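Local coordinates for protein homoserine dehydrogenase (Thermoplasma acidophilum, PDB 3ING) that probably catalyses the NADPH-dependent reduction of aspartate semialdehyde to homoserine, a step in threonine and methionine biosynthesis, at residues I175-R180 / R189-D194; N18-I23 / L52-I57; H224-E229 / R260-V265. All blocks are in the same frame, centred on the assembly; numbering follows the deposited sequence. Where two conformers were deposited one is given.

Interaction 1. Residues I175-R180 / R189-D194. With EDO (1,2-ethanediol), chain E; EDO (1,2-ethanediol), chain F.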
# COMPACT_ATOMS: atom_id res chain seq x y z
N ILE A 175 13.19 -7.94 -18.92
CA ILE A 175 12.88 -7.44 -20.29
C ILE A 175 13.04 -5.93 -20.33
O ILE A 175 13.55 -5.37 -21.29
CB ILE A 175 11.48 -7.91 -20.79
CG1 ILE A 175 11.30 -7.60 -22.29
CG2 ILE A 175 10.35 -7.37 -19.90
CD1 ILE A 175 10.21 -8.43 -23.00
N ASN A 176 12.65 -5.25 -19.27
CA ASN A 176 12.75 -3.81 -19.26
C ASN A 176 14.20 -3.31 -19.13
O ASN A 176 14.62 -2.37 -19.80
CB ASN A 176 11.84 -3.23 -18.17
CG ASN A 176 10.47 -2.91 -18.71
OD1 ASN A 176 10.33 -1.95 -19.49
ND2 ASN A 176 9.46 -3.72 -18.35
N TYR A 177 14.96 -4.00 -18.30
CA TYR A 177 16.37 -3.73 -18.09
C TYR A 177 17.08 -3.93 -19.40
O TYR A 177 17.96 -3.11 -19.81
CB TYR A 177 16.87 -4.71 -17.03
CG TYR A 177 18.25 -4.47 -16.47
CD1 TYR A 177 18.49 -3.39 -15.65
CD2 TYR A 177 19.29 -5.36 -16.71
CE1 TYR A 177 19.75 -3.17 -15.11
CE2 TYR A 177 20.54 -5.15 -16.17
CZ TYR A 177 20.76 -4.05 -15.36
OH TYR A 177 21.97 -3.80 -14.76
N VAL A 178 16.73 -5.01 -20.08
CA VAL A 178 17.35 -5.33 -21.40
C VAL A 178 17.06 -4.25 -22.42
O VAL A 178 17.96 -3.75 -23.06
CB VAL A 178 16.87 -6.70 -21.97
CG1 VAL A 178 17.15 -6.81 -23.45
CG2 VAL A 178 17.55 -7.86 -21.19
N ILE A 179 15.80 -3.89 -22.58
CA ILE A 179 15.41 -2.84 -23.53
C ILE A 179 16.13 -1.53 -23.20
O ILE A 179 16.71 -0.89 -24.06
CB ILE A 179 13.85 -2.64 -23.48
CG1 ILE A 179 13.14 -3.84 -24.10
CG2 ILE A 179 13.43 -1.37 -24.19
CD1 ILE A 179 11.62 -3.84 -23.86
N ARG A 180 16.11 -1.13 -21.93
CA ARG A 180 16.73 0.16 -21.57
C ARG A 180 18.25 0.19 -21.80
O ARG A 180 18.80 1.20 -22.24
CB ARG A 180 16.40 0.50 -20.13
CG ARG A 180 14.92 0.76 -19.96
CD ARG A 180 14.56 1.13 -18.55
NE ARG A 180 15.14 2.41 -18.17
CZ ARG A 180 14.84 3.07 -17.05
NH1 ARG A 180 13.97 2.59 -16.19
NH2 ARG A 180 15.41 4.23 -16.81
N ARG A 189 24.34 -9.99 -24.27
CA ARG A 189 25.12 -10.77 -23.33
C ARG A 189 25.47 -9.93 -22.11
O ARG A 189 25.27 -10.35 -21.00
CB ARG A 189 26.39 -11.27 -23.98
CG ARG A 189 27.08 -12.38 -23.15
CD ARG A 189 28.33 -12.83 -23.81
NE ARG A 189 29.35 -11.81 -23.64
CZ ARG A 189 30.44 -11.67 -24.36
NH1 ARG A 189 30.71 -12.43 -25.40
NH2 ARG A 189 31.29 -10.73 -24.03
N ASP A 190 25.96 -8.72 -22.33
CA ASP A 190 26.36 -7.90 -21.19
C ASP A 190 25.22 -7.58 -20.23
O ASP A 190 25.38 -7.63 -18.98
CB ASP A 190 26.96 -6.61 -21.68
CG ASP A 190 28.35 -6.78 -22.25
OD1 ASP A 190 28.90 -7.92 -22.27
OD2 ASP A 190 28.88 -5.76 -22.73
N VAL A 191 24.07 -7.25 -20.80
CA VAL A 191 22.92 -6.91 -20.01
C VAL A 191 22.42 -8.15 -19.28
O VAL A 191 22.19 -8.12 -18.06
CB VAL A 191 21.77 -6.30 -20.85
CG1 VAL A 191 20.62 -5.81 -19.89
CG2 VAL A 191 22.26 -5.14 -21.75
N VAL A 192 22.27 -9.26 -20.01
CA VAL A 192 21.83 -10.51 -19.36
C VAL A 192 22.77 -10.88 -18.19
O VAL A 192 22.32 -11.30 -17.11
CB VAL A 192 21.73 -11.70 -20.37
CG1 VAL A 192 21.66 -13.05 -19.65
CG2 VAL A 192 20.51 -11.49 -21.34
N ASP A 193 24.08 -10.65 -18.39
CA ASP A 193 25.08 -10.93 -17.35
C ASP A 193 24.76 -10.06 -16.12
O ASP A 193 24.71 -10.55 -15.00
CB ASP A 193 26.47 -10.64 -17.91
CG ASP A 193 27.62 -10.84 -16.89
OD1 ASP A 193 27.58 -11.76 -16.08
OD2 ASP A 193 28.60 -10.08 -16.95
N ASP A 194 24.51 -8.77 -16.33
CA ASP A 194 24.14 -7.91 -15.24
C ASP A 194 22.83 -8.32 -14.57
O ASP A 194 22.74 -8.24 -13.36
CB ASP A 194 24.00 -6.46 -15.68
CG ASP A 194 25.33 -5.80 -15.93
OD1 ASP A 194 26.34 -6.26 -15.36
OD2 ASP A 194 25.35 -4.82 -16.70
C1 EDO E . 29.41 -10.11 -19.89
O1 EDO E . 29.09 -10.11 -21.29
C2 EDO E . 30.93 -9.98 -19.71
O2 EDO E . 31.61 -10.92 -20.54
C1 EDO F . 12.91 -0.94 -15.40
O1 EDO F . 13.35 0.31 -14.84
C2 EDO F . 14.06 -1.95 -15.48
O2 EDO F . 14.06 -2.79 -14.32

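Interaction 2. Residues N18-I23 / L52-I57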
# COMPACT_ATOMS: atom_id res chain seq x y z
N ASN A 18 16.89 -15.81 0.47
CA ASN A 18 16.61 -14.51 1.11
C ASN A 18 15.37 -14.57 1.99
O ASN A 18 15.24 -13.81 2.95
CB ASN A 18 16.46 -13.40 0.05
CG ASN A 18 17.80 -12.84 -0.40
OD1 ASN A 18 18.66 -12.61 0.43
ND2 ASN A 18 17.98 -12.66 -1.71
N VAL A 19 14.44 -15.45 1.65
CA VAL A 19 13.28 -15.64 2.50
C VAL A 19 13.72 -16.18 3.88
O VAL A 19 13.32 -15.68 4.94
CB VAL A 19 12.20 -16.54 1.84
CG1 VAL A 19 11.23 -17.05 2.88
CG2 VAL A 19 11.42 -15.77 0.69
N LEU A 20 14.63 -17.15 3.85
CA LEU A 20 15.20 -17.67 5.08
C LEU A 20 15.98 -16.59 5.83
O LEU A 20 15.88 -16.47 7.04
CB LEU A 20 16.14 -18.86 4.77
CG LEU A 20 15.51 -20.17 4.29
CD1 LEU A 20 16.56 -21.27 4.14
CD2 LEU A 20 14.41 -20.62 5.24
N ARG A 21 16.75 -15.79 5.11
CA ARG A 21 17.53 -14.73 5.77
C ARG A 21 16.61 -13.77 6.50
O ARG A 21 16.86 -13.43 7.67
CB ARG A 21 18.38 -13.95 4.77
CG ARG A 21 19.60 -14.72 4.22
CD ARG A 21 20.47 -13.89 3.27
NE ARG A 21 21.53 -14.71 2.68
CZ ARG A 21 21.60 -15.10 1.42
NH1 ARG A 21 20.70 -14.74 0.52
NH2 ARG A 21 22.63 -15.83 1.03
N ILE A 22 15.53 -13.34 5.83
CA ILE A 22 14.58 -12.40 6.42
C ILE A 22 13.87 -13.00 7.62
O ILE A 22 13.76 -12.36 8.65
CB ILE A 22 13.58 -11.86 5.36
CG1 ILE A 22 14.35 -10.97 4.38
CG2 ILE A 22 12.43 -11.03 6.02
CD1 ILE A 22 13.58 -10.48 3.17
N ILE A 23 13.46 -14.26 7.51
CA ILE A 23 12.83 -14.95 8.62
C ILE A 23 13.78 -15.06 9.80
O ILE A 23 13.41 -14.80 10.95
CB ILE A 23 12.31 -16.38 8.21
CG1 ILE A 23 11.15 -16.25 7.23
CG2 ILE A 23 11.97 -17.23 9.52
CD1 ILE A 23 10.66 -17.56 6.57
N LEU A 52 14.35 -26.78 13.13
CA LEU A 52 15.34 -26.67 12.06
C LEU A 52 16.14 -25.40 12.31
O LEU A 52 15.57 -24.33 12.63
CB LEU A 52 14.70 -26.60 10.66
CG LEU A 52 14.14 -27.85 9.95
CD1 LEU A 52 13.70 -27.55 8.50
CD2 LEU A 52 15.13 -28.97 9.92
N ASP A 53 17.45 -25.48 12.10
CA ASP A 53 18.35 -24.35 12.36
C ASP A 53 18.59 -23.58 11.07
O ASP A 53 19.45 -23.94 10.25
CB ASP A 53 19.62 -24.89 12.98
CG ASP A 53 20.61 -23.79 13.32
OD1 ASP A 53 20.54 -22.67 12.78
OD2 ASP A 53 21.52 -24.08 14.10
N ILE A 54 17.86 -22.47 10.91
CA ILE A 54 17.83 -21.73 9.66
C ILE A 54 19.17 -21.15 9.28
O ILE A 54 19.56 -21.26 8.12
CB ILE A 54 16.76 -20.56 9.71
CG1 ILE A 54 15.34 -21.12 9.87
CG2 ILE A 54 16.85 -19.72 8.48
CD1 ILE A 54 14.29 -20.03 10.30
N SER A 55 19.87 -20.54 10.21
CA SER A 55 21.17 -19.95 9.86
C SER A 55 22.13 -21.05 9.45
O SER A 55 22.96 -20.84 8.59
CB SER A 55 21.74 -19.10 10.99
OG SER A 55 21.92 -19.87 12.11
N SER A 56 22.01 -22.22 10.06
CA SER A 56 22.84 -23.32 9.66
C SER A 56 22.50 -23.79 8.25
O SER A 56 23.38 -24.12 7.46
CB SER A 56 22.71 -24.46 10.64
OG SER A 56 23.81 -25.29 10.47
N ILE A 57 21.22 -23.81 7.91
CA ILE A 57 20.80 -24.18 6.57
C ILE A 57 21.27 -23.15 5.55
O ILE A 57 21.73 -23.50 4.46
CB ILE A 57 19.27 -24.37 6.48
CG1 ILE A 57 18.88 -25.65 7.27
CG2 ILE A 57 18.83 -24.43 5.04
CD1 ILE A 57 17.40 -25.80 7.54

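Interaction 3. Residues H224-E229 / R260-V265. With EDO (1,2-ethanediol), chain I.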
# COMPACT_ATOMS: atom_id res chain seq x y z
N HIS A 224 -7.07 -11.27 -10.72
CA HIS A 224 -7.22 -10.63 -9.43
C HIS A 224 -8.18 -9.41 -9.45
O HIS A 224 -9.07 -9.32 -8.65
CB HIS A 224 -5.89 -10.12 -8.90
CG HIS A 224 -6.00 -9.56 -7.52
ND1 HIS A 224 -5.65 -10.29 -6.41
CD2 HIS A 224 -6.44 -8.37 -7.07
CE1 HIS A 224 -5.86 -9.56 -5.32
NE2 HIS A 224 -6.35 -8.40 -5.69
N ILE A 225 -7.95 -8.47 -10.35
CA ILE A 225 -8.68 -7.23 -10.33
C ILE A 225 -10.08 -7.42 -10.86
O ILE A 225 -11.03 -6.89 -10.24
CB ILE A 225 -7.97 -6.16 -11.13
CG1 ILE A 225 -6.61 -5.87 -10.48
CG2 ILE A 225 -8.85 -4.90 -11.24
CD1 ILE A 225 -5.65 -5.02 -11.31
N PHE A 226 -10.24 -8.13 -12.00
CA PHE A 226 -11.57 -8.21 -12.60
C PHE A 226 -12.32 -9.51 -12.39
O PHE A 226 -13.44 -9.67 -12.86
CB PHE A 226 -11.47 -7.86 -14.08
CG PHE A 226 -11.06 -6.42 -14.30
CD1 PHE A 226 -11.93 -5.39 -14.00
CD2 PHE A 226 -9.80 -6.10 -14.76
CE1 PHE A 226 -11.56 -4.07 -14.17
CE2 PHE A 226 -9.43 -4.77 -14.95
CZ PHE A 226 -10.31 -3.77 -14.64
N GLY A 227 -11.75 -10.44 -11.63
CA GLY A 227 -12.47 -11.64 -11.28
C GLY A 227 -12.63 -12.64 -12.40
O GLY A 227 -13.53 -13.48 -12.36
N THR A 228 -11.78 -12.57 -13.41
CA THR A 228 -11.82 -13.50 -14.50
C THR A 228 -10.96 -14.72 -14.16
O THR A 228 -10.30 -14.74 -13.10
CB THR A 228 -11.27 -12.82 -15.75
OG1 THR A 228 -10.05 -12.16 -15.39
CG2 THR A 228 -12.26 -11.78 -16.25
N GLU A 229 -10.98 -15.72 -15.04
CA GLU A 229 -10.15 -16.90 -14.88
C GLU A 229 -9.41 -17.13 -16.19
O GLU A 229 -9.40 -18.23 -16.72
CB GLU A 229 -11.00 -18.10 -14.45
CG GLU A 229 -11.58 -17.88 -13.08
CD GLU A 229 -12.11 -19.16 -12.48
OE1 GLU A 229 -12.68 -19.93 -13.27
OE2 GLU A 229 -11.96 -19.37 -11.25
N ARG A 260 -16.81 -3.91 -22.40
CA ARG A 260 -17.34 -4.81 -21.37
C ARG A 260 -16.49 -6.07 -21.07
O ARG A 260 -16.84 -6.82 -20.16
CB ARG A 260 -18.77 -5.21 -21.73
N ARG A 261 -15.39 -6.29 -21.81
CA ARG A 261 -14.49 -7.42 -21.58
C ARG A 261 -13.16 -6.97 -20.97
O ARG A 261 -12.55 -6.05 -21.50
CB ARG A 261 -14.21 -8.07 -22.93
CG ARG A 261 -13.26 -9.25 -22.93
CD ARG A 261 -13.24 -9.93 -24.30
N PRO A 262 -12.72 -7.59 -19.84
CA PRO A 262 -11.37 -7.27 -19.35
C PRO A 262 -10.29 -7.71 -20.32
O PRO A 262 -10.41 -8.78 -20.94
CB PRO A 262 -11.25 -8.08 -18.05
CG PRO A 262 -12.65 -8.25 -17.61
CD PRO A 262 -13.39 -8.51 -18.91
N VAL A 263 -9.26 -6.89 -20.46
CA VAL A 263 -8.15 -7.19 -21.35
C VAL A 263 -6.83 -7.07 -20.60
O VAL A 263 -6.69 -6.25 -19.68
CB VAL A 263 -8.13 -6.26 -22.61
CG1 VAL A 263 -9.40 -6.44 -23.43
CG2 VAL A 263 -7.98 -4.85 -22.19
N ALA A 264 -5.88 -7.91 -21.01
CA ALA A 264 -4.53 -7.91 -20.42
C ALA A 264 -3.55 -7.85 -21.57
O ALA A 264 -3.52 -8.74 -22.42
CB ALA A 264 -4.32 -9.16 -19.60
N VAL A 265 -2.75 -6.80 -21.60
CA VAL A 265 -1.81 -6.59 -22.70
C VAL A 265 -0.44 -6.07 -22.25
O VAL A 265 -0.38 -5.01 -21.62
CB VAL A 265 -2.35 -5.53 -23.68
CG1 VAL A 265 -1.30 -5.22 -24.74
CG2 VAL A 265 -3.65 -5.98 -24.31
C1 EDO I . -12.92 -3.88 -9.45
O1 EDO I . -12.80 -3.66 -10.88
C2 EDO I . -11.63 -3.67 -8.66
O2 EDO I . -10.95 -4.88 -8.15

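Interaction 1. Residues I175-R180 / R189-D194
Val178 and Val191 mark the closest backbone approach, with CA atoms 6.0 Å apart, where the axes of segments 175-180 and 189-194 approach to 9.6 Å and run roughly antiparallel, at 142°. Val191 does most of the touching from its side. Its CG1, in the conformer described, lies 3.5 Å from Tyr177 CD2 and 3.6 Å from Val178 CA. That places a methyl against both the tyrosine ring and the backbone of the facing helix. Val178 CG2 lies 3.9 Å from the same Val191 CG1.

Tyr177 reaches across because its CG stands opposite the backbone N (chi1 -170°), which sends the ring over to the second helix, with its OH end at Asp194. There the OH is 3.5 Å from Asp194 CB, and this methylene sits at the ring edge, in the ring plane. The carboxylate is turned 70° from the ring. Its OD2 instead forms a salt bridge with Arg186. Replacing Tyr177 by alanine would probably open a gap beside Val191 and Asp194 CB and leave Lys198 without its cation-pi partner.

No hydrogen bond crosses between the segments. The contact is the side-chain packing of a helical hairpin, two consecutive antiparallel helices, 173-183 and 188-198. The second runs up to Gly199, an NADPH-binding residue. On the first, Ile175 and Ile179 pack on strand 249-258.

Interaction 2. Residues N18-I23 / L52-I57
Leu20 and Ile54 meet through aliphatic groups, and no flat group lies between the two segments. Flat groups lie to the side of the contact: the Arg21 guanidinium turns its edge to the Asn18 amide on its own helix. The bond from Arg21 NH1 to Asn18 OD1 is 3.0 Å long and lies near the guanidinium plane, but it comes from above the amide plane. Arg21 NH2 also forms a salt bridge with Glu62.

The contact itself rests on methyl groups. Ile54 CG2 lies 3.7 Å from Leu20 O and 3.9 Å from Leu20 CB. The other end of Ile54 turns to the next helical turn, where CD1 is 3.7 Å from Ile23 CG2. At chi1 -68°, CG1 of Ile23 lies beside the backbone N and CG2 is anti to that N, which turns CG2 to Ile54. Leu20 CD1 meets Ile57 CG2 at 4.0 Å, the two side chains crossing at about a right angle.

Asp53 is the N-cap of helix 54-64, with OD1 accepting from Ser56 N. Strands 4-10 and 34-41 also touch this cluster, as in a Rossmann-type nucleotide-binding domain. The cluster lies beside the cofactor site: the side chain of Leu20 is about 4 Å from that of Thr12, which binds NADPH. All four touching residues are buried and no polar bond crosses, so the two helices are joined by hydrophobic packing.

Interaction 3. Residues H224-E229 / R260-V265
Thr228 OG1 is hydrogen-bonded to Asn223 OD1, with Val222 O a second, weak partner. The methyl of the same residue serves the contact. At chi1 47°, OG1 sits between the backbone N and the carbonyl carbon. CG2 is left anti to the carbonyl carbon, where it reaches Pro262 CG at 3.8 Å.

Phe226 is the other partner. Its CB lies 3.7 Å from Pro262 CG, and its ring atom CD2 is 4.1 Å from Pro262 CB. The proline approaches the ring obliquely. One ring face carries Ile225 CG2, 3.7 Å above the plane and over its centre. An ethanediol, probably from the crystallisation liquor, gives a hydrogen bond of 2.9 Å from its O2 to Ile225 O.

Helix 212-226 ends here. Gly227 follows with a positive phi of 74°, and the chain turns so that Thr228 and Phe226 both face Pro262 near the start of strand 261-270. Phe226 also packs on Val255 and Val257 of the adjoining strand 249-258, and Pro262 on Val222. Across the two segments themselves there is no hydrogen bond. The helix end is therefore packed by carbon contacts against the face of the antiparallel sheet, next to its outer strand 261-270.

Overall arrangement
From the N terminus, interaction 2 comes first. It closes a loop of 28 residues that includes strands 34-41 and 46-48, and it ties helices 14-29 and 54-64 of the nucleotide-binding domain. Interaction 1 follows, joining helices 173-183 and 188-198 across the short turn 184-187. Interaction 3 is last and bridges 30 residues, from the end of helix 212-226 to strand 261-270. The three are in series; none nests in or crosses another. Interactions 1 and 3 both border strand 249-258 of the antiparallel sheet, with centres 30 Å apart. Interactions 2 and 3 lie on opposite sides of the chain's centre.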